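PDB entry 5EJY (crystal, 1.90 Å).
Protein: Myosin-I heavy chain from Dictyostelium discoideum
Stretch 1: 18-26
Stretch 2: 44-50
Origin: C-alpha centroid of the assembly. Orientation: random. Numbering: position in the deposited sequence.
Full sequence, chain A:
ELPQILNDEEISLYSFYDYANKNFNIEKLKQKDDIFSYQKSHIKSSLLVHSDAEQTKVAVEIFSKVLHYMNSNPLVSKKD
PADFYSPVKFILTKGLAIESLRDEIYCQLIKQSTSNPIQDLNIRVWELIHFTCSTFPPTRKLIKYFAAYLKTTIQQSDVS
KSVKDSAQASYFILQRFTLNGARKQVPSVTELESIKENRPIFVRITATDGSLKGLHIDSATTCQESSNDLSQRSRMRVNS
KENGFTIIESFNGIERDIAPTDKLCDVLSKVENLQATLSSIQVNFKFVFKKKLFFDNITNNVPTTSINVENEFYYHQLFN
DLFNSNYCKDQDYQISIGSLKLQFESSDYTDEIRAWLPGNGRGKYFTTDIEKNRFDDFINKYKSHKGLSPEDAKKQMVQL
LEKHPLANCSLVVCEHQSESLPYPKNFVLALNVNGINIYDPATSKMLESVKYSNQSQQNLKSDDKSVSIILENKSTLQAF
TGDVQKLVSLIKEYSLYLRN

Stretch 1 18-26: DYANKNFNI
Stretch 2 (44-50) KSSLLVH

Stretch 1 enters as the last turns of a helix, residues 18 to 23, and leaves as an irregular segment; stretch 2 has no regular helix or strand. The two backbones come nearest at Phe24 and Leu48, whose CA atoms lie 4.7 Å apart, so the contact centres where the helix ends.

Asp18, Ala20, Asn21 and Lys22 make no contact with stretch 2. They keep helical phi/psi, with Lys22 N bonded to Asp18 O at 3.2 Å. Tyr19 (phi/psi -60/-48) has a CA-to-CB bond that points sideways, but its t rotamer (chi1 175°, chi2 -82°) brings the long ring to Leu48: Tyr19 CE1 lies 4.1 Å from Leu48 CD2, and Tyr19 OH 3.6 Å from Leu48 CD1. A large, mostly apolar ring suits this buried position.

Asn23 (-114/-21, chi1 m, chi2 -72°) closes the helix. Asn23 N bonds to Tyr19 O at 2.9 Å, and Asn23 ND2 gives a second bond to the same Tyr19 O at 3.0 Å, a role its amide fills well. Asn23 O is 4.1 Å from Val49 N, too far for a direct hydrogen bond; a water donates to Asn23 O at 2.6 Å and accepts from Val49 N at 3.1 Å, joining the two backbones.

Phe24 N still bonds to Ala20 O at 2.9 Å, yet the Phe24 phi/psi of -65/155 is the first to leave the helix. Its CA-to-CB bond points away overall, but the ring (chi1 -90°, chi2 36°) comes nearer. Leu47 CB lies over one ring face, Phe24 CZ is 3.8 Å from Leu47 CD1, and Phe24 CD1 is 3.8 Å from Leu48 CD2. Leu47 (-69/-40) and Leu48 (-105/173) both adopt chi1 m, chi2 t, supplying branched methyls for this buried apolar cluster.

Leu47 O receives two approaches: a CA-H...O contact from Phe24 CA at 3.2 Å, and a hydrogen bond from Asn25 N at 2.7 Å, with an angle of 146°. The CA-to-CB bond of Asn25 (-89/56, chi1 t, chi2 24°) points toward stretch 2, and Asn25 ND2 donates to Ser46 O at 3.2 Å and 159°. Main-chain and side-chain amides thus bind successive carbonyls. Asn25 ND2 also lies 3.0 Å from Ser45 OG, but the poor angle excludes a hydrogen bond. Ser46 OG, with chi1 p, turns back to Leu48 O at 2.6 Å, bracing its own loop. Asn25 OD1 packs 3.7 Å from Val49 CG2.

The CA-to-CB bond of Ile26 points away, and Ile26 N bonds weakly to Phe24 O at 3.0 Å.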

# COMPACT_ATOMS: atom_id res chain seq x y z
N ASP A 18 14.96 -24.36 28.12
CA ASP A 18 14.27 -23.93 29.32
C ASP A 18 12.83 -23.55 29.01
O ASP A 18 11.93 -23.90 29.77
CB ASP A 18 14.99 -22.74 29.95
CG ASP A 18 16.34 -23.14 30.54
OD1 ASP A 18 16.45 -24.27 31.05
OD2 ASP A 18 17.28 -22.32 30.48
N TYR A 19 12.62 -22.84 27.91
CA TYR A 19 11.26 -22.44 27.53
C TYR A 19 10.39 -23.67 27.33
O TYR A 19 9.27 -23.75 27.84
CB TYR A 19 11.27 -21.60 26.25
CG TYR A 19 9.87 -21.27 25.76
CD1 TYR A 19 9.17 -22.19 25.01
CD2 TYR A 19 9.26 -20.07 26.08
CE1 TYR A 19 7.88 -21.93 24.57
CE2 TYR A 19 7.97 -19.79 25.64
CZ TYR A 19 7.29 -20.72 24.89
OH TYR A 19 6.01 -20.47 24.45
N ALA A 20 10.91 -24.63 26.59
CA ALA A 20 10.17 -25.83 26.22
C ALA A 20 9.84 -26.73 27.42
O ALA A 20 8.73 -27.26 27.51
CB ALA A 20 10.92 -26.60 25.15
N ASN A 21 10.79 -26.92 28.33
CA ASN A 21 10.48 -27.68 29.54
C ASN A 21 9.39 -27.03 30.38
O ASN A 21 8.54 -27.71 30.95
CB ASN A 21 11.72 -27.90 30.41
CG ASN A 21 12.67 -28.89 29.80
OD1 ASN A 21 12.28 -29.76 29.03
ND2 ASN A 21 13.95 -28.78 30.16
N LYS A 22 9.40 -25.70 30.46
CA LYS A 22 8.42 -25.00 31.29
C LYS A 22 7.05 -24.88 30.64
O LYS A 22 6.03 -24.84 31.34
CB LYS A 22 8.94 -23.61 31.67
CG LYS A 22 7.96 -22.82 32.52
CD LYS A 22 8.60 -21.53 33.02
N ASN A 23 7.01 -24.85 29.31
CA ASN A 23 5.76 -24.53 28.60
C ASN A 23 5.13 -25.64 27.75
O ASN A 23 3.94 -25.59 27.45
CB ASN A 23 5.93 -23.26 27.77
CG ASN A 23 6.15 -22.04 28.62
OD1 ASN A 23 5.23 -21.55 29.27
ND2 ASN A 23 7.37 -21.53 28.62
N PHE A 24 5.91 -26.64 27.36
CA PHE A 24 5.35 -27.69 26.51
C PHE A 24 4.27 -28.50 27.24
O PHE A 24 4.25 -28.60 28.47
CB PHE A 24 6.43 -28.63 25.96
CG PHE A 24 7.01 -28.20 24.62
CD1 PHE A 24 7.20 -26.86 24.32
CD2 PHE A 24 7.38 -29.15 23.69
CE1 PHE A 24 7.75 -26.47 23.09
CE2 PHE A 24 7.94 -28.78 22.46
CZ PHE A 24 8.12 -27.43 22.16
N ASN A 25 3.38 -29.07 26.43
CA ASN A 25 2.20 -29.81 26.85
C ASN A 25 2.62 -31.27 27.04
O ASN A 25 2.05 -32.18 26.43
CB ASN A 25 1.18 -29.67 25.71
CG ASN A 25 -0.20 -30.18 26.07
OD1 ASN A 25 -0.58 -30.25 27.23
ND2 ASN A 25 -0.97 -30.53 25.03
N ILE A 26 3.63 -31.48 27.87
CA ILE A 26 4.37 -32.74 27.89
C ILE A 26 3.53 -34.00 28.12
O ILE A 26 3.64 -34.97 27.38
CB ILE A 26 5.54 -32.69 28.89
CG1 ILE A 26 6.61 -31.72 28.38
CG2 ILE A 26 6.15 -34.07 29.09
CD1 ILE A 26 7.21 -30.84 29.46
N LYS A 44 0.44 -35.64 18.74
CA LYS A 44 -0.82 -36.18 19.24
C LYS A 44 -1.63 -35.14 20.01
O LYS A 44 -2.78 -35.38 20.37
CB LYS A 44 -0.57 -37.43 20.09
CG LYS A 44 -0.00 -38.59 19.27
CD LYS A 44 0.48 -39.74 20.13
CE LYS A 44 1.01 -40.88 19.27
N SER A 45 -1.02 -33.98 20.24
CA SER A 45 -1.71 -32.85 20.83
C SER A 45 -0.94 -31.59 20.45
O SER A 45 0.05 -31.67 19.73
CB SER A 45 -1.79 -33.01 22.35
OG SER A 45 -2.61 -32.01 22.93
N SER A 46 -1.39 -30.43 20.92
CA SER A 46 -0.67 -29.19 20.67
C SER A 46 0.67 -29.23 21.42
O SER A 46 0.78 -29.92 22.44
CB SER A 46 -1.50 -27.99 21.13
OG SER A 46 -1.83 -28.07 22.50
N LEU A 47 1.67 -28.50 20.94
CA LEU A 47 2.93 -28.37 21.68
C LEU A 47 2.79 -27.57 22.96
O LEU A 47 3.40 -27.91 23.97
CB LEU A 47 4.04 -27.73 20.81
CG LEU A 47 4.62 -28.50 19.63
CD1 LEU A 47 5.87 -27.78 19.07
CD2 LEU A 47 4.99 -29.95 20.00
N LEU A 48 2.01 -26.49 22.91
CA LEU A 48 1.80 -25.67 24.09
C LEU A 48 0.41 -25.95 24.66
O LEU A 48 -0.38 -26.68 24.08
CB LEU A 48 1.98 -24.19 23.76
CG LEU A 48 3.34 -23.83 23.14
CD1 LEU A 48 3.41 -22.36 22.77
CD2 LEU A 48 4.48 -24.20 24.12
N VAL A 49 0.13 -25.38 25.82
CA VAL A 49 -1.15 -25.65 26.47
C VAL A 49 -2.17 -24.58 26.10
O VAL A 49 -1.96 -23.40 26.36
CB VAL A 49 -1.01 -25.70 28.00
CG1 VAL A 49 -2.37 -25.90 28.66
CG2 VAL A 49 -0.02 -26.82 28.41
N HIS A 50 -3.27 -25.00 25.48
CA HIS A 50 -4.36 -24.08 25.17
C HIS A 50 -5.61 -24.48 25.96
O HIS A 50 -6.05 -25.62 25.91
CB HIS A 50 -4.63 -24.06 23.66
CG HIS A 50 -3.40 -23.83 22.83
ND1 HIS A 50 -2.93 -22.57 22.53
CD2 HIS A 50 -2.54 -24.70 22.24
CE1 HIS A 50 -1.83 -22.67 21.81
NE2 HIS A 50 -1.57 -23.95 21.61
O HOH W 1 2.11 -23.72 27.60